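Local coordinates for protein phosphoribulokinase 1 (Rhodobacter sphaeroides, PDB 1A7J) that catalyses the ATP-dependent phosphorylation of D-ribulose 5-phosphate to D-ribulose 1,5-bisphosphate, a step of the Calvin cycle, at residues H5-S9 / S125-F129; T24-I28 / D269-Q273; S229-F235 / N259-G265. One frame throughout, in Å; residues are numbered along the deposited sequence.

Overall arrangement
From the N terminus, strand 7-11 pairs with strand 127-132 in interaction 1, which closes a long loop in the P-loop kinase domain. Before that loop closes, helix 21-32 begins the span that ends at helix 268-284 in interaction 2, so the two contacts cross along the chain. Interaction 3, between strands 229-235 and 260-264, opens and shuts within that second span, later than interaction 1. Interactions 1 and 3 join neighbouring strands in distant parts of one mixed sheet, while interaction 2 ties together two helices packed against it. Phe129 CZ meets Phe25 CD2 at 3.4 Å, and Ala271 CB meets Ile233 CD1 at 3.9 Å, joining all three.

Interaction 1: residues H5-S9 / S125-F129; sequences HPIIS and SHLLF
Ile7 holds CG2, and Leu128 its CG (chi1 161°), anti to the backbone N, and the two side chains stand side by side on one face of a parallel strand pair, with Ile7 CG2 3.5 Å from Leu128 CD2. On the other face Phe129 extends its ring in the same anti sense (chi1 179°), and Ile8 CG2 arrives at the ring edge, in its plane, 4.0 Å from Phe129 CD1. The other branch of Ile8, through CG1, serves a second neighbour: Ile8 CD1 lies 4.0 Å from Leu127 CD2, so one isoleucine spans both leucine and phenylalanine.

The backbone fixes this register. Leu128 N donates to Pro6 O at 3.0 Å, and Ile8 N returns a nearly straight bond (167°) to Leu128 O at 3.1 Å, so Leu128 grips the residues flanking Ile7, as parallel strands do. Phe84 and Tyr87 of helix 77-90 pack on the Leu128 face, and Ile280 of helix 268-284 touches Ile8. Strand 7-11 leads directly into the predicted ATP-binding loop that starts at Gly12. With these peptide groups bonded between strands, what remains for the side chains is apolar contact, consistent with a buried sheet core sandwiched by helices.

Interaction 2: residues T24-I28 / D269-Q273; sequences TFDQI and DLAMQ
Three flat polar groups gather around Asp269: the Gln27 amide and the Asp269 carboxylate come from opposite directions with planes only 22° apart, while the Gln273 side chain crosses that of Gln27 at about a right angle, their amide planes 75° apart. The fourth flat group, the Phe25 ring, belongs to the apolar side, where Met272 CE reaches Phe25 CE2 obliquely at 3.8 Å.

Asp269 OD1 is the focus of the polar side. Thr24 OG1 lies 3.2 Å from Asp269 OD1, although its proton may have another acceptor, and Gln27 NE2 adds a weak bond to the same OD1 at 3.4 Å. Gln27 NE2 also makes a weak bond to His23 O within its own helix, so its nitrogen is shared between two weak bonds. Beside it, Gln27 OE1 and Gln273 NE2 come within 3.0 Å.

Next to this polar cluster the methyl of Thr24 takes over. Its CG2, anti to the backbone N, is set 3.7 Å from Met272 CB, and the bend of the methionine chain at chi3 brings CE back to Phe25. Ile28 CG1 rests 4.2 Å from Gln273 CG, so the glutamine stem contributes to the apolar layer while its amide joins the polar one.

The axes of 24-28 and 269-273 approach to 10.0 Å and cross at -42°, joining the helix that follows the predicted ATP-binding loop to the C-terminal helix. Phe25 continues the apolar layer to Leu276 and Ile280 of that helix. The contact is thus divided: greasy contacts toward the sheet, and on the partly exposed side a shared carboxylate oxygen whose negative charge is probably eased by the Gln27 amide and perhaps by the Thr24 hydroxyl.

Interaction 3: residues S229-F235 / N259-G265; sequences SVVVIRF and NSIVVPG
Ile233 and Ile261 lie side by side at the apolar centre, pointing the same way, with Ile261 CG2 3.6 Å from Ile233 CB. The far end of Ile233 reaches further along, its CD1 4.1 Å from Val263 CB. Val231 shares this face, where Leu268, Ala271 and Ile275 of helix 268-284 complete the layer. Val262 belongs to the other face, and its CG1 meets Val230 CB at 3.7 Å.

The strands run antiparallel, in the antiparallel part of the mixed sheet, between strands 204-210 and 254-257. Ile233 and Ile261 form a hydrogen-bonded pair, in which Ile233 N donates almost straight (174°) to Ile261 O at 2.8 Å; Val231 and Val263 form another. Toward the Phe235 end the aliphatic stem of Arg234 still packs, CG 3.6 Å from Ser260 CB, before the contact turns polar at Asn259.

Asn259 closes the end of the pair twice: its backbone O accepts from Phe235 N at 3.2 Å, and its side chain, with CG between the backbone N and the carbonyl carbon (chi1 78°), brings ND2 to Phe235 O in a weak bond of 3.4 Å. Replacing this asparagine with a leucine would probably leave Phe235 O without its side-chain donor and the end of the pair freer to fray. Backbone bonds and valine–isoleucine contacts therefore carry the pairing, with Asn259 adding one weak amide bond at its end.

Interaction 1: residues H5-S9 / S125-F129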
loop_
_atom_site.group_PDB
_atom_site.type_symbol
_atom_site.label_atom_id
_atom_site.label_comp_id
_atom_site.label_asym_id
_atom_site.label_seq_id
_atom_site.Cartn_x
_atom_site.Cartn_y
_atom_site.Cartn_z
ATOM N N HIS A 5 -14.462 -14.864 -4.840
ATOM C CA HIS A 5 -14.062 -13.681 -5.580
ATOM C C HIS A 5 -12.940 -13.015 -4.805
ATOM O O HIS A 5 -13.110 -11.902 -4.304
ATOM C CB HIS A 5 -15.219 -12.694 -5.679
ATOM C CG HIS A 5 -16.303 -13.111 -6.618
ATOM N ND1 HIS A 5 -17.498 -13.639 -6.180
ATOM C CD2 HIS A 5 -16.401 -13.020 -7.962
ATOM C CE1 HIS A 5 -18.286 -13.855 -7.214
ATOM N NE2 HIS A 5 -17.643 -13.487 -8.307
ATOM N N PRO A 6 -11.808 -13.712 -4.611
ATOM C CA PRO A 6 -10.811 -13.187 -3.673
ATOM C C PRO A 6 -10.302 -11.763 -3.983
ATOM O O PRO A 6 -10.195 -11.349 -5.147
ATOM C CB PRO A 6 -9.707 -14.237 -3.715
ATOM C CG PRO A 6 -9.814 -14.829 -5.076
ATOM C CD PRO A 6 -11.269 -14.831 -5.414
ATOM N N ILE A 7 -10.210 -10.969 -2.922
ATOM C CA ILE A 7 -9.577 -9.663 -2.985
ATOM C C ILE A 7 -8.234 -9.731 -2.258
ATOM O O ILE A 7 -8.176 -10.191 -1.125
ATOM C CB ILE A 7 -10.445 -8.607 -2.312
ATOM C CG1 ILE A 7 -11.908 -8.871 -2.612
ATOM C CG2 ILE A 7 -10.123 -7.259 -2.855
ATOM C CD1 ILE A 7 -12.837 -8.084 -1.731
ATOM N N ILE A 8 -7.157 -9.371 -2.961
ATOM C CA ILE A 8 -5.800 -9.204 -2.406
ATOM C C ILE A 8 -5.519 -7.727 -2.139
ATOM O O ILE A 8 -5.726 -6.887 -3.012
ATOM C CB ILE A 8 -4.734 -9.712 -3.399
ATOM C CG1 ILE A 8 -4.870 -11.223 -3.557
ATOM C CG2 ILE A 8 -3.317 -9.349 -2.904
ATOM C CD1 ILE A 8 -4.079 -11.752 -4.687
ATOM N N SER A 9 -4.928 -7.430 -0.987
ATOM C CA SER A 9 -4.843 -6.055 -0.497
ATOM C C SER A 9 -3.470 -5.737 0.077
ATOM O O SER A 9 -3.121 -6.224 1.155
ATOM C CB SER A 9 -5.910 -5.841 0.574
ATOM O OG SER A 9 -5.937 -4.508 1.044
ATOM N N SER A 125 -13.437 -11.646 -13.793
ATOM C CA SER A 125 -12.244 -11.488 -12.965
ATOM C C SER A 125 -12.067 -12.596 -11.923
ATOM O O SER A 125 -13.028 -13.060 -11.315
ATOM C CB SER A 125 -12.270 -10.123 -12.270
ATOM O OG SER A 125 -12.526 -9.094 -13.207
ATOM N N HIS A 126 -10.825 -13.042 -11.770
ATOM C CA HIS A 126 -10.454 -14.075 -10.809
ATOM C C HIS A 126 -10.260 -13.464 -9.415
ATOM O O HIS A 126 -10.445 -14.140 -8.405
ATOM C CB HIS A 126 -9.137 -14.764 -11.263
ATOM C CG HIS A 126 -9.324 -15.944 -12.203
ATOM N ND1 HIS A 126 -9.140 -15.842 -13.579
ATOM C CD2 HIS A 126 -9.785 -17.211 -11.978
ATOM C CE1 HIS A 126 -9.510 -16.983 -14.159
ATOM N NE2 HIS A 126 -9.907 -17.833 -13.213
ATOM N N LEU A 127 -9.745 -12.238 -9.378
ATOM C CA LEU A 127 -9.580 -11.501 -8.131
ATOM C C LEU A 127 -9.502 -10.009 -8.355
ATOM O O LEU A 127 -9.305 -9.547 -9.481
ATOM C CB LEU A 127 -8.332 -11.953 -7.394
ATOM C CG LEU A 127 -7.047 -11.978 -8.206
ATOM C CD1 LEU A 127 -6.255 -10.699 -8.011
ATOM C CD2 LEU A 127 -6.240 -13.178 -7.762
ATOM N N LEU A 128 -9.784 -9.255 -7.300
ATOM C CA LEU A 128 -9.516 -7.823 -7.295
ATOM C C LEU A 128 -8.177 -7.624 -6.606
ATOM O O LEU A 128 -7.758 -8.465 -5.821
ATOM C CB LEU A 128 -10.633 -7.064 -6.542
ATOM C CG LEU A 128 -10.475 -5.637 -5.975
ATOM C CD1 LEU A 128 -10.183 -4.619 -7.069
ATOM C CD2 LEU A 128 -11.743 -5.249 -5.252
ATOM N N PHE A 129 -7.464 -6.580 -7.017
ATOM C CA PHE A 129 -6.186 -6.221 -6.427
ATOM C C PHE A 129 -6.225 -4.765 -6.024
ATOM O O PHE A 129 -6.510 -3.909 -6.845
ATOM C CB PHE A 129 -5.073 -6.411 -7.442
ATOM C CG PHE A 129 -3.713 -6.036 -6.931
ATOM C CD1 PHE A 129 -3.109 -6.791 -5.927
ATOM C CD2 PHE A 129 -3.010 -4.975 -7.497
ATOM C CE1 PHE A 129 -1.819 -6.502 -5.490
ATOM C CE2 PHE A 129 -1.725 -4.676 -7.072
ATOM C CZ PHE A 129 -1.124 -5.440 -6.066
#

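Interaction 2: residues T24-I28 / D269-Q273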
loop_
_atom_site.group_PDB
_atom_site.type_symbol
_atom_site.label_atom_id
_atom_site.label_comp_id
_atom_site.label_asym_id
_atom_site.label_seq_id
_atom_site.Cartn_x
_atom_site.Cartn_y
_atom_site.Cartn_z
ATOM N N THR A 24 5.343 -6.865 -9.908
ATOM C CA THR A 24 5.493 -8.188 -9.333
ATOM C C THR A 24 4.193 -8.989 -9.367
ATOM O O THR A 24 4.170 -10.133 -9.832
ATOM C CB THR A 24 5.974 -8.097 -7.891
ATOM O OG1 THR A 24 7.124 -7.244 -7.818
ATOM C CG2 THR A 24 6.347 -9.463 -7.397
ATOM N N PHE A 25 3.099 -8.404 -8.899
ATOM C CA PHE A 25 1.826 -9.112 -8.969
ATOM C C PHE A 25 1.401 -9.364 -10.414
ATOM O O PHE A 25 1.097 -10.492 -10.787
ATOM C CB PHE A 25 0.766 -8.346 -8.194
ATOM C CG PHE A 25 0.818 -8.592 -6.718
ATOM C CD1 PHE A 25 0.268 -9.738 -6.179
ATOM C CD2 PHE A 25 1.431 -7.678 -5.861
ATOM C CE1 PHE A 25 0.318 -9.965 -4.809
ATOM C CE2 PHE A 25 1.484 -7.901 -4.488
ATOM C CZ PHE A 25 0.926 -9.043 -3.965
ATOM N N ASP A 26 1.580 -8.355 -11.257
ATOM C CA ASP A 26 1.341 -8.503 -12.690
ATOM C C ASP A 26 2.061 -9.752 -13.198
ATOM O O ASP A 26 1.419 -10.685 -13.667
ATOM C CB ASP A 26 1.845 -7.265 -13.456
ATOM C CG ASP A 26 0.930 -6.046 -13.300
ATOM O OD1 ASP A 26 -0.245 -6.229 -12.911
ATOM O OD2 ASP A 26 1.368 -4.907 -13.603
ATOM N N GLN A 27 3.363 -9.825 -12.911
ATOM C CA GLN A 27 4.233 -10.955 -13.272
ATOM C C GLN A 27 3.660 -12.298 -12.820
ATOM O O GLN A 27 3.916 -13.328 -13.432
ATOM C CB GLN A 27 5.629 -10.777 -12.649
ATOM C CG GLN A 27 6.633 -9.993 -13.493
ATOM C CD GLN A 27 7.926 -9.654 -12.736
ATOM O OE1 GLN A 27 8.879 -10.436 -12.714
ATOM N NE2 GLN A 27 7.976 -8.461 -12.165
ATOM N N ILE A 28 2.913 -12.292 -11.725
ATOM C CA ILE A 28 2.369 -13.524 -11.190
ATOM C C ILE A 28 0.996 -13.843 -11.783
ATOM O O ILE A 28 0.748 -14.977 -12.177
ATOM C CB ILE A 28 2.301 -13.459 -9.652
ATOM C CG1 ILE A 28 3.701 -13.312 -9.081
ATOM C CG2 ILE A 28 1.710 -14.717 -9.083
ATOM C CD1 ILE A 28 3.674 -12.634 -7.771
ATOM N N ASP A 269 11.649 -8.387 -5.238
ATOM C CA ASP A 269 10.905 -8.929 -6.362
ATOM C C ASP A 269 10.928 -10.467 -6.414
ATOM O O ASP A 269 9.918 -11.079 -6.747
ATOM C CB ASP A 269 11.428 -8.343 -7.677
ATOM C CG ASP A 269 10.804 -9.000 -8.900
ATOM O OD1 ASP A 269 9.665 -8.634 -9.256
ATOM O OD2 ASP A 269 11.446 -9.897 -9.500
ATOM N N LEU A 270 12.061 -11.098 -6.107
ATOM C CA LEU A 270 12.134 -12.570 -6.117
ATOM C C LEU A 270 11.502 -13.256 -4.889
ATOM O O LEU A 270 10.992 -14.382 -4.990
ATOM C CB LEU A 270 13.592 -13.023 -6.243
ATOM C CG LEU A 270 13.888 -14.511 -6.427
ATOM C CD1 LEU A 270 13.178 -15.051 -7.656
ATOM C CD2 LEU A 270 15.370 -14.702 -6.589
ATOM N N ALA A 271 11.626 -12.623 -3.721
ATOM C CA ALA A 271 10.984 -13.091 -2.500
ATOM C C ALA A 271 9.460 -12.948 -2.549
ATOM O O ALA A 271 8.725 -13.855 -2.167
ATOM C CB ALA A 271 11.529 -12.347 -1.341
ATOM N N MET A 272 8.973 -11.874 -3.141
ATOM C CA MET A 272 7.554 -11.808 -3.440
ATOM C C MET A 272 7.077 -12.896 -4.410
ATOM O O MET A 272 6.131 -13.602 -4.116
ATOM C CB MET A 272 7.183 -10.406 -3.939
ATOM C CG MET A 272 7.420 -9.368 -2.880
ATOM S SD MET A 272 6.795 -7.773 -3.292
ATOM C CE MET A 272 5.194 -8.185 -3.581
ATOM N N GLN A 273 7.788 -13.133 -5.499
ATOM C CA GLN A 273 7.408 -14.229 -6.376
ATOM C C GLN A 273 7.430 -15.558 -5.675
ATOM O O GLN A 273 6.397 -16.205 -5.593
ATOM C CB GLN A 273 8.298 -14.286 -7.598
ATOM C CG GLN A 273 7.848 -13.319 -8.647
ATOM C CD GLN A 273 8.753 -13.317 -9.834
ATOM O OE1 GLN A 273 9.077 -14.375 -10.380
ATOM N NE2 GLN A 273 9.198 -12.132 -10.235
#

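Interaction 3: residues S229-F235 / N259-G265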
loop_
_atom_site.group_PDB
_atom_site.type_symbol
_atom_site.label_atom_id
_atom_site.label_comp_id
_atom_site.label_asym_id
_atom_site.label_seq_id
_atom_site.Cartn_x
_atom_site.Cartn_y
_atom_site.Cartn_z
ATOM N N SER A 229 19.478 -1.388 1.485
ATOM C CA SER A 229 18.489 -1.723 2.505
ATOM C C SER A 229 18.284 -3.234 2.611
ATOM O O SER A 229 18.794 -3.971 1.761
ATOM C CB SER A 229 17.165 -1.042 2.171
ATOM O OG SER A 229 16.721 -1.383 0.872
ATOM N N VAL A 230 17.698 -3.704 3.724
ATOM C CA VAL A 230 17.136 -5.068 3.802
ATOM C C VAL A 230 15.643 -5.026 4.028
ATOM O O VAL A 230 15.111 -4.031 4.512
ATOM C CB VAL A 230 17.726 -5.953 4.949
ATOM C CG1 VAL A 230 19.179 -6.264 4.708
ATOM C CG2 VAL A 230 17.525 -5.283 6.281
ATOM N N VAL A 231 14.984 -6.130 3.712
ATOM C CA VAL A 231 13.554 -6.265 3.900
ATOM C C VAL A 231 13.300 -7.405 4.857
ATOM O O VAL A 231 13.881 -8.477 4.721
ATOM C CB VAL A 231 12.830 -6.556 2.569
ATOM C CG1 VAL A 231 11.352 -6.596 2.790
ATOM C CG2 VAL A 231 13.153 -5.492 1.548
ATOM N N VAL A 232 12.570 -7.100 5.915
ATOM C CA VAL A 232 12.108 -8.099 6.866
ATOM C C VAL A 232 10.760 -8.588 6.370
ATOM O O VAL A 232 9.859 -7.781 6.159
ATOM C CB VAL A 232 11.884 -7.471 8.251
ATOM C CG1 VAL A 232 11.573 -8.512 9.245
ATOM C CG2 VAL A 232 13.115 -6.672 8.670
ATOM N N ILE A 233 10.607 -9.892 6.170
ATOM C CA ILE A 233 9.315 -10.419 5.764
ATOM C C ILE A 233 8.785 -11.248 6.902
ATOM O O ILE A 233 9.345 -12.279 7.212
ATOM C CB ILE A 233 9.429 -11.281 4.521
ATOM C CG1 ILE A 233 10.240 -10.555 3.464
ATOM C CG2 ILE A 233 8.061 -11.546 3.962
ATOM C CD1 ILE A 233 10.840 -11.484 2.445
ATOM N N ARG A 234 7.851 -10.687 7.661
ATOM C CA ARG A 234 7.242 -11.409 8.762
ATOM C C ARG A 234 5.868 -11.975 8.418
ATOM O O ARG A 234 4.992 -11.230 7.979
ATOM C CB ARG A 234 7.117 -10.511 9.974
ATOM C CG ARG A 234 7.030 -11.319 11.235
ATOM C CD ARG A 234 6.443 -10.569 12.377
ATOM N NE ARG A 234 5.104 -10.151 12.056
ATOM C CZ ARG A 234 4.064 -10.300 12.849
ATOM N NH1 ARG A 234 4.210 -10.696 14.109
ATOM N NH2 ARG A 234 2.877 -9.979 12.380
ATOM N N PHE A 235 5.691 -13.279 8.660
ATOM C CA PHE A 235 4.405 -13.955 8.511
ATOM C C PHE A 235 3.614 -13.974 9.817
ATOM O O PHE A 235 4.025 -14.607 10.787
ATOM C CB PHE A 235 4.590 -15.394 8.033
ATOM C CG PHE A 235 5.309 -15.518 6.725
ATOM C CD1 PHE A 235 6.640 -15.122 6.603
ATOM C CD2 PHE A 235 4.656 -16.001 5.599
ATOM C CE1 PHE A 235 7.302 -15.199 5.382
ATOM C CE2 PHE A 235 5.317 -16.076 4.368
ATOM C CZ PHE A 235 6.634 -15.668 4.268
ATOM N N ASN A 259 9.699 -16.659 12.786
ATOM C CA ASN A 259 8.625 -16.305 11.876
ATOM C C ASN A 259 8.912 -15.142 10.977
ATOM O O ASN A 259 7.981 -14.607 10.398
ATOM C CB ASN A 259 7.338 -16.012 12.652
ATOM C CG ASN A 259 7.313 -14.626 13.301
ATOM O OD1 ASN A 259 8.318 -14.122 13.784
ATOM N ND2 ASN A 259 6.123 -14.074 13.422
ATOM N N SER A 260 10.176 -14.746 10.832
ATOM C CA SER A 260 10.507 -13.703 9.865
ATOM C C SER A 260 11.839 -13.878 9.163
ATOM O O SER A 260 12.803 -14.309 9.761
ATOM C CB SER A 260 10.412 -12.317 10.516
ATOM O OG SER A 260 11.412 -12.101 11.480
ATOM N N ILE A 261 11.859 -13.650 7.863
ATOM C CA ILE A 261 13.075 -13.833 7.093
ATOM C C ILE A 261 13.598 -12.457 6.689
ATOM O O ILE A 261 12.799 -11.574 6.343
ATOM C CB ILE A 261 12.785 -14.703 5.835
ATOM C CG1 ILE A 261 14.085 -15.018 5.070
ATOM C CG2 ILE A 261 11.803 -14.009 4.962
ATOM C CD1 ILE A 261 13.962 -16.143 4.033
ATOM N N VAL A 262 14.897 -12.216 6.874
ATOM C CA VAL A 262 15.507 -10.995 6.346
ATOM C C VAL A 262 16.163 -11.256 4.992
ATOM O O VAL A 262 16.900 -12.211 4.824
ATOM C CB VAL A 262 16.545 -10.399 7.317
ATOM C CG1 VAL A 262 16.992 -9.053 6.819
ATOM C CG2 VAL A 262 15.937 -10.265 8.694
ATOM N N VAL A 263 15.931 -10.369 4.043
ATOM C CA VAL A 263 16.241 -10.637 2.660
ATOM C C VAL A 263 16.913 -9.395 2.078
ATOM O O VAL A 263 16.415 -8.297 2.268
ATOM C CB VAL A 263 14.908 -10.980 1.968
ATOM C CG1 VAL A 263 14.674 -10.173 0.722
ATOM C CG2 VAL A 263 14.868 -12.463 1.658
ATOM N N PRO A 264 18.107 -9.516 1.468
ATOM C CA PRO A 264 18.670 -8.329 0.820
ATOM C C PRO A 264 17.654 -7.548 -0.012
ATOM O O PRO A 264 16.830 -8.150 -0.689
ATOM C CB PRO A 264 19.786 -8.896 -0.044
ATOM C CG PRO A 264 19.893 -10.356 0.321
ATOM C CD PRO A 264 19.115 -10.568 1.564
ATOM N N GLY A 265 17.764 -6.214 -0.009
ATOM C CA GLY A 265 16.727 -5.344 -0.560
ATOM C C GLY A 265 16.613 -5.380 -2.066
ATOM O O GLY A 265 15.573 -5.079 -2.637
#